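Local coordinates for protein alcohol dehydrogenase IV (Corynebacterium glutamicum, PDB 3IV7) that is an iron-containing alcohol dehydrogenase family protein that probably reduces maleylacetate with a nicotinamide cofactor, at residues A291-G294 against L295-R299; P305-L308 against S309-G312; F27-Q30 against E31-R35. One frame throughout, in Å; residues are numbered along the deposited sequence.

Interaction 1 of 3, residues A291-G294 against L295-R299; sequences ALEG and LQRLR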
loop_
_atom_site.group_PDB
_atom_site.type_symbol
_atom_site.label_atom_id
_atom_site.label_comp_id
_atom_site.label_asym_id
_atom_site.label_seq_id
_atom_site.Cartn_x
_atom_site.Cartn_y
_atom_site.Cartn_z
ATOM N N ALA A 291 19.424 12.738 6.911
ATOM C CA ALA A 291 18.206 12.388 7.624
ATOM C C ALA A 291 18.181 13.031 9.002
ATOM O O ALA A 291 17.127 13.507 9.469
ATOM C CB ALA A 291 18.092 10.881 7.737
ATOM N N LEU A 292 19.336 13.064 9.650
ATOM C CA LEU A 292 19.432 13.597 11.025
ATOM C C LEU A 292 19.219 15.106 11.070
ATOM O O LEU A 292 18.560 15.595 11.955
ATOM C CB LEU A 292 20.766 13.231 11.665
ATOM C CG LEU A 292 20.880 13.530 13.177
ATOM C CD1 LEU A 292 19.873 12.745 13.974
ATOM C CD2 LEU A 292 22.282 13.241 13.672
ATOM N N GLU A 293 19.760 15.853 10.122
ATOM C CA GLU A 293 19.525 17.293 10.163
ATOM C C GLU A 293 18.038 17.566 9.895
ATOM O O GLU A 293 17.466 18.461 10.466
ATOM C CB GLU A 293 20.445 18.079 9.206
ATOM C CG GLU A 293 20.094 18.022 7.751
ATOM C CD GLU A 293 21.162 18.717 6.851
ATOM O OE1 GLU A 293 22.375 18.498 7.087
ATOM O OE2 GLU A 293 20.778 19.464 5.912
ATOM N N GLY A 294 17.418 16.758 9.055
ATOM C CA GLY A 294 15.998 16.879 8.828
ATOM C C GLY A 294 15.233 16.628 10.121
ATOM O O GLY A 294 14.366 17.410 10.490
ATOM N N LEU A 295 15.544 15.526 10.801
ATOM C CA LEU A 295 14.881 15.218 12.053
ATOM C C LEU A 295 15.145 16.320 13.095
ATOM O O LEU A 295 14.233 16.734 13.788
ATOM C CB LEU A 295 15.304 13.851 12.602
ATOM C CG LEU A 295 14.644 13.445 13.946
ATOM C CD1 LEU A 295 13.090 13.482 13.819
ATOM C CD2 LEU A 295 15.115 12.065 14.349
ATOM N N GLN A 296 16.394 16.791 13.182
ATOM C CA GLN A 296 16.762 17.813 14.171
ATOM C C GLN A 296 16.053 19.152 13.918
ATOM O O GLN A 296 15.595 19.797 14.862
ATOM C CB GLN A 296 18.279 17.999 14.232
ATOM C CG GLN A 296 19.046 16.819 14.828
ATOM C CD GLN A 296 18.677 16.519 16.283
ATOM O OE1 GLN A 296 17.761 15.738 16.553
ATOM N NE2 GLN A 296 19.461 17.061 17.220
ATOM N N ARG A 297 15.935 19.548 12.648
ATOM C CA ARG A 297 15.190 20.750 12.292
ATOM C C ARG A 297 13.730 20.624 12.645
ATOM O O ARG A 297 13.110 21.598 13.064
ATOM C CB ARG A 297 15.309 21.048 10.809
ATOM C CG ARG A 297 16.639 21.532 10.426
ATOM C CD ARG A 297 16.772 21.739 8.947
ATOM N NE ARG A 297 18.153 22.091 8.589
ATOM C CZ ARG A 297 18.576 22.338 7.355
ATOM N NH1 ARG A 297 17.731 22.297 6.330
ATOM N NH2 ARG A 297 19.852 22.646 7.145
ATOM N N LEU A 298 13.151 19.451 12.419
ATOM C CA LEU A 298 11.777 19.231 12.796
ATOM C C LEU A 298 11.635 19.361 14.293
ATOM O O LEU A 298 10.755 20.109 14.793
ATOM C CB LEU A 298 11.289 17.871 12.338
ATOM C CG LEU A 298 9.910 17.457 12.841
ATOM C CD1 LEU A 298 8.813 18.436 12.373
ATOM C CD2 LEU A 298 9.632 16.047 12.350
ATOM N N ARG A 299 12.506 18.673 15.024
ATOM C CA ARG A 299 12.441 18.680 16.490
ATOM C C ARG A 299 12.549 20.074 17.074
ATOM O O ARG A 299 11.768 20.450 17.964
ATOM C CB ARG A 299 13.508 17.771 17.083
ATOM C CG ARG A 299 13.229 16.277 16.821
ATOM C CD ARG A 299 14.283 15.412 17.390
ATOM N NE ARG A 299 14.270 15.466 18.838
ATOM C CZ ARG A 299 15.322 15.717 19.612
ATOM N NH1 ARG A 299 16.538 15.932 19.099
ATOM N NH2 ARG A 299 15.165 15.730 20.925
#
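Leu-295 N donates to Ala-291 O at 2.9 Å, and Leu-298 N to Gly-294 O at 3.1 Å. These two i-to-i+4 bonds run along the tightly packed face of the helix. The side chain of Leu-295 turns from there into the core. It meets Leu-264 and Leu-268 of helix 256-271, Leu-175 of helix 164-181 and Phe-286 of helix 276-286. Leu-298 joins it against Leu-172 and Leu-175. These residues make up most of helix 291-301, one of the helices of the C-terminal, all-helical region of the family fold. The outer face is looser and polar. A chi1 of 76° and an outstretched chain beyond it carry the Glu-293 carboxylate alongside the Arg-297 side chain. Glu-293 OE2 comes over one face of the Arg-297 guanidinium, 3.5 Å from Arg-297 NH2. This salt bridge is one of charge alone, since no N-H points at the oxygen. The same OE2 accepts a hydrogen bond from Asp-289 N, just before the helix. Nearby, Leu-292 CG lies 4.1 Å from Gln-296 CG. Gln-296 bends at chi2 (-62°), and its OE1 takes a 2.8 Å bond from Arg-299 NH1, in the guanidinium plane.

Interaction 2 of 3, residues P305-L308 against S309-G312; sequences PKRL and SDYG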
loop_
_atom_site.group_PDB
_atom_site.type_symbol
_atom_site.label_atom_id
_atom_site.label_comp_id
_atom_site.label_asym_id
_atom_site.label_seq_id
_atom_site.Cartn_x
_atom_site.Cartn_y
_atom_site.Cartn_z
ATOM N N PRO A 305 10.183 16.596 22.595
ATOM C CA PRO A 305 10.756 16.052 23.855
ATOM C C PRO A 305 12.258 15.849 23.736
ATOM O O PRO A 305 12.724 15.441 22.677
ATOM C CB PRO A 305 10.028 14.712 24.010
ATOM C CG PRO A 305 8.680 14.981 23.348
ATOM C CD PRO A 305 8.985 15.862 22.172
ATOM N N LYS A 306 13.006 16.102 24.815
ATOM C CA LYS A 306 14.476 16.095 24.729
ATOM C C LYS A 306 15.240 15.020 25.520
ATOM O O LYS A 306 16.324 14.614 25.107
ATOM C CB LYS A 306 15.026 17.476 25.084
ATOM C CG LYS A 306 14.778 18.560 23.977
ATOM N N ARG A 307 14.725 14.593 26.659
ATOM C CA ARG A 307 15.522 13.736 27.520
ATOM C C ARG A 307 14.672 12.838 28.421
ATOM O O ARG A 307 13.651 13.286 28.992
ATOM C CB ARG A 307 16.471 14.596 28.354
ATOM C CG ARG A 307 15.768 15.536 29.319
ATOM C CD ARG A 307 16.758 16.490 30.035
ATOM N NE ARG A 307 17.249 17.529 29.129
ATOM C CZ ARG A 307 16.540 18.603 28.741
ATOM N NH1 ARG A 307 15.271 18.781 29.148
ATOM N NH2 ARG A 307 17.092 19.498 27.922
ATOM N N LEU A 308 15.071 11.572 28.544
ATOM C CA LEU A 308 14.265 10.605 29.306
ATOM C C LEU A 308 14.265 10.909 30.802
ATOM O O LEU A 308 13.328 10.501 31.525
ATOM C CB LEU A 308 14.711 9.162 29.029
ATOM C CG LEU A 308 14.659 8.727 27.544
ATOM C CD1 LEU A 308 15.419 7.430 27.349
ATOM C CD2 LEU A 308 13.227 8.595 27.067
ATOM N N SER A 309 15.283 11.644 31.271
ATOM C CA SER A 309 15.323 12.096 32.645
ATOM C C SER A 309 14.098 12.966 32.998
ATOM O O SER A 309 13.743 13.055 34.135
ATOM C CB SER A 309 16.619 12.889 32.953
ATOM O OG SER A 309 16.662 14.109 32.232
ATOM N N ASP A 310 13.501 13.631 32.019
ATOM C CA ASP A 310 12.298 14.409 32.274
ATOM C C ASP A 310 11.101 13.529 32.704
ATOM O O ASP A 310 10.136 14.051 33.237
ATOM C CB ASP A 310 11.895 15.209 31.050
ATOM C CG ASP A 310 12.695 16.493 30.886
ATOM O OD1 ASP A 310 13.546 16.827 31.752
ATOM O OD2 ASP A 310 12.460 17.179 29.884
ATOM N N TYR A 311 11.178 12.207 32.455
ATOM C CA TYR A 311 10.078 11.272 32.765
ATOM C C TYR A 311 10.456 10.294 33.857
ATOM O O TYR A 311 9.776 9.311 34.073
ATOM C CB TYR A 311 9.625 10.540 31.474
ATOM C CG TYR A 311 9.544 11.508 30.335
ATOM C CD1 TYR A 311 8.637 12.554 30.366
ATOM C CD2 TYR A 311 10.491 11.502 29.327
ATOM C CE1 TYR A 311 8.610 13.507 29.379
ATOM C CE2 TYR A 311 10.471 12.466 28.317
ATOM C CZ TYR A 311 9.562 13.470 28.367
ATOM O OH TYR A 311 9.576 14.441 27.411
ATOM N N GLY A 312 11.543 10.566 34.538
ATOM C CA GLY A 312 11.915 9.782 35.718
ATOM C C GLY A 312 12.921 8.663 35.470
ATOM O O GLY A 312 13.339 8.007 36.400
HETATM O O HOH W 1 11.979 15.798 27.465
#
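Asp-310 N bonds to Arg-307 O at 3.1 Å and Tyr-311 N to Leu-308 O at 2.9 Å, two i-to-i+3 bonds of a short 3-10 turn, each donor standing well above its carbonyl plane. Arg-307 and Asp-310 cross at an angle on the outer side. Arg-307 bends at chi3 (73°), which brings its guanidinium back toward the carboxylate. Arg-307 NH1 then lies 3.3 Å from Asp-310 OD2. The salt bridge includes only a weak hydrogen bond, and the two planes are 65° apart. The aliphatic part of Arg-307 is also in contact, with CD 3.2 Å from Ser-309 OG. The Tyr-311 ring folds back toward 305-308, near Arg-307 O. Asp-310 CB sits over the centre of one face, and Tyr-311 OH touches Pro-305 CB at 3.4 Å. One water ties these ends together. It accepts from Lys-306 N, donates to Asp-310 OD2 at 2.8 Å and bonds Tyr-311 OH at 2.8 Å. The turn lies in the loop between helices 291-301 and 318-326. Pro-305 packs on helices 256-271 and 164-181, Leu-308 and Tyr-311 rest on helix 256-271, and Leu-308 and Ser-309 make backbone hydrogen bonds to Ala-349 and Leu-350 near the end of helix 339-351.

Interaction 3 of 3, residues F27-Q30 against E31-R35; sequences FLKQ and EVERR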
loop_
_atom_site.group_PDB
_atom_site.type_symbol
_atom_site.label_atom_id
_atom_site.label_comp_id
_atom_site.label_asym_id
_atom_site.label_seq_id
_atom_site.Cartn_x
_atom_site.Cartn_y
_atom_site.Cartn_z
ATOM N N PHE A 27 -19.542 8.978 7.793
ATOM C CA PHE A 27 -18.792 7.779 7.437
ATOM C C PHE A 27 -19.170 6.579 8.313
ATOM O O PHE A 27 -19.219 5.420 7.820
ATOM C CB PHE A 27 -17.283 7.984 7.566
ATOM C CG PHE A 27 -16.655 8.835 6.485
ATOM C CD1 PHE A 27 -17.082 8.784 5.177
ATOM C CD2 PHE A 27 -15.511 9.552 6.765
ATOM C CE1 PHE A 27 -16.443 9.543 4.203
ATOM C CE2 PHE A 27 -14.871 10.286 5.790
ATOM C CZ PHE A 27 -15.337 10.285 4.523
ATOM N N LEU A 28 -19.339 6.814 9.621
ATOM C CA LEU A 28 -19.688 5.714 10.542
ATOM C C LEU A 28 -21.027 5.159 10.162
ATOM O O LEU A 28 -21.209 3.941 10.127
ATOM C CB LEU A 28 -19.685 6.169 12.003
ATOM C CG LEU A 28 -19.968 5.077 13.068
ATOM C CD1 LEU A 28 -19.057 3.833 12.881
ATOM C CD2 LEU A 28 -19.810 5.623 14.476
ATOM N N LYS A 29 -21.978 6.053 9.859
ATOM C CA LYS A 29 -23.299 5.625 9.413
ATOM C C LYS A 29 -23.167 4.721 8.172
ATOM O O LYS A 29 -23.674 3.619 8.143
ATOM C CB LYS A 29 -24.201 6.846 9.094
ATOM C CG LYS A 29 -25.562 6.478 8.403
ATOM C CD LYS A 29 -26.579 7.628 8.484
ATOM C CE LYS A 29 -27.996 7.193 8.041
ATOM N NZ LYS A 29 -28.070 6.897 6.564
ATOM N N GLN A 30 -22.454 5.217 7.172
ATOM C CA GLN A 30 -22.228 4.498 5.924
ATOM C C GLN A 30 -21.625 3.131 6.192
ATOM O O GLN A 30 -22.076 2.112 5.647
ATOM C CB GLN A 30 -21.308 5.345 5.048
ATOM C CG GLN A 30 -21.102 4.875 3.649
ATOM C CD GLN A 30 -20.115 5.761 2.894
ATOM O OE1 GLN A 30 -20.024 6.961 3.153
ATOM N NE2 GLN A 30 -19.352 5.159 1.968
ATOM N N GLU A 31 -20.646 3.088 7.090
ATOM C CA GLU A 31 -19.944 1.843 7.398
ATOM C C GLU A 31 -20.847 0.822 8.117
ATOM O O GLU A 31 -20.849 -0.367 7.777
ATOM C CB GLU A 31 -18.671 2.170 8.217
ATOM C CG GLU A 31 -17.838 1.062 8.555
ATOM C CD GLU A 31 -17.151 0.421 7.361
ATOM O OE1 GLU A 31 -17.209 0.944 6.251
ATOM O OE2 GLU A 31 -16.583 -0.635 7.555
ATOM N N VAL A 32 -21.645 1.292 9.071
ATOM C CA VAL A 32 -22.553 0.423 9.791
ATOM C C VAL A 32 -23.673 -0.122 8.880
ATOM O O VAL A 32 -24.107 -1.303 8.999
ATOM C CB VAL A 32 -23.200 1.168 10.959
ATOM C CG1 VAL A 32 -24.334 0.350 11.546
ATOM C CG2 VAL A 32 -22.153 1.507 12.020
ATOM N N GLU A 33 -24.160 0.735 8.001
ATOM C CA GLU A 33 -25.218 0.351 7.091
ATOM C C GLU A 33 -24.710 -0.634 6.039
ATOM O O GLU A 33 -25.369 -1.612 5.765
ATOM C CB GLU A 33 -25.866 1.581 6.462
ATOM C CG GLU A 33 -26.702 2.347 7.480
ATOM C CD GLU A 33 -27.595 3.369 6.885
ATOM O OE1 GLU A 33 -27.224 3.985 5.872
ATOM O OE2 GLU A 33 -28.681 3.577 7.456
ATOM N N ARG A 34 -23.499 -0.397 5.521
ATOM C CA ARG A 34 -22.878 -1.295 4.553
ATOM C C ARG A 34 -22.693 -2.712 5.176
ATOM O O ARG A 34 -22.897 -3.725 4.514
ATOM C CB ARG A 34 -21.547 -0.707 4.112
ATOM C CG ARG A 34 -20.702 -1.604 3.219
ATOM C CD ARG A 34 -19.391 -0.919 2.852
ATOM N NE ARG A 34 -18.378 -0.986 3.914
ATOM C CZ ARG A 34 -17.487 -1.980 4.068
ATOM N NH1 ARG A 34 -17.491 -3.029 3.248
ATOM N NH2 ARG A 34 -16.589 -1.930 5.065
ATOM N N ARG A 35 -22.393 -2.761 6.470
ATOM C CA ARG A 35 -22.228 -4.039 7.178
ATOM C C ARG A 35 -23.540 -4.658 7.589
ATOM O O ARG A 35 -23.607 -5.857 7.865
ATOM C CB ARG A 35 -21.358 -3.843 8.434
ATOM C CG ARG A 35 -19.956 -3.459 8.131
ATOM C CD ARG A 35 -19.157 -2.998 9.400
ATOM N NE ARG A 35 -17.795 -2.693 9.010
ATOM C CZ ARG A 35 -16.856 -3.610 8.829
ATOM N NH1 ARG A 35 -17.101 -4.901 9.091
ATOM N NH2 ARG A 35 -15.659 -3.242 8.409
HETATM O O HOH W 2 -30.458 4.974 6.287
#
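Glu-31 OE2 is gripped by three N-H donors from two arginines, and Thr-151 OG1 of strand 151-154 bonds it as well. Arg-34 comes side-on, with NE on OE1 and NH2 shared between both oxygens. Arg-34 NH2 lies 2.8 Å from Glu-31 OE2, on the syn side. Arg-35 also comes side-on, but NE and NH2 both go to OE2. Arg-35 NE meets Glu-31 OE2 at 2.8 Å, from above the carboxylate plane. A bend of Glu-31 at chi2 (68°) leads its carboxylate toward the two guanidinium groups. Arg-35 has a second acidic partner, Glu-150. In the backbone, Glu-31 N donates to Phe-27 O one turn back. Lys-29 and Glu-33 make a separate pair, one turn apart. The lysine bends only at its last torsion (chi4 -69°), which brings Lys-29 NZ within 3.1 Å of Glu-33 OE1, above the carboxylate plane. A water closes the pair by accepting from Lys-29 NZ and donating to Glu-33 OE2. On the buried side Leu-28 CD1 packs 4.0 Å from Val-32 CG2. Both side chains face the parallel sheet of the N-terminal region, on Val-93 and Leu-91 of strand 91-96. The two arginines would probably stabilise the buried Glu-31 in its ionised form. The network ties the end of helix 24-35 to Thr-151 of strand 151-154 by hydrogen bonds, and to Glu-150 just before it by a salt bridge.

How the interactions relate
Interaction 3 comes first along the chain, on helix 24-35 beside the parallel sheet. Interactions 1 and 2 follow much later, in series, within the C-terminal helical region. Interaction 1 lies on helix 291-301 and interaction 2 in the loop that follows it. Their centres are 19 Å apart, yet they touch: Arg-299 NH2 is 3.0 Å from Pro-305 O, a probable hydrogen bond between helix and loop. Both also pack on helices 256-271 and 164-181. Interaction 3 is about 41 and 43 Å away, centre to centre, across the middle of the chain. Interactions 1 and 2 thus form one packed unit of the helical region, while interaction 3 independently packs helix 24-35 on the sheet.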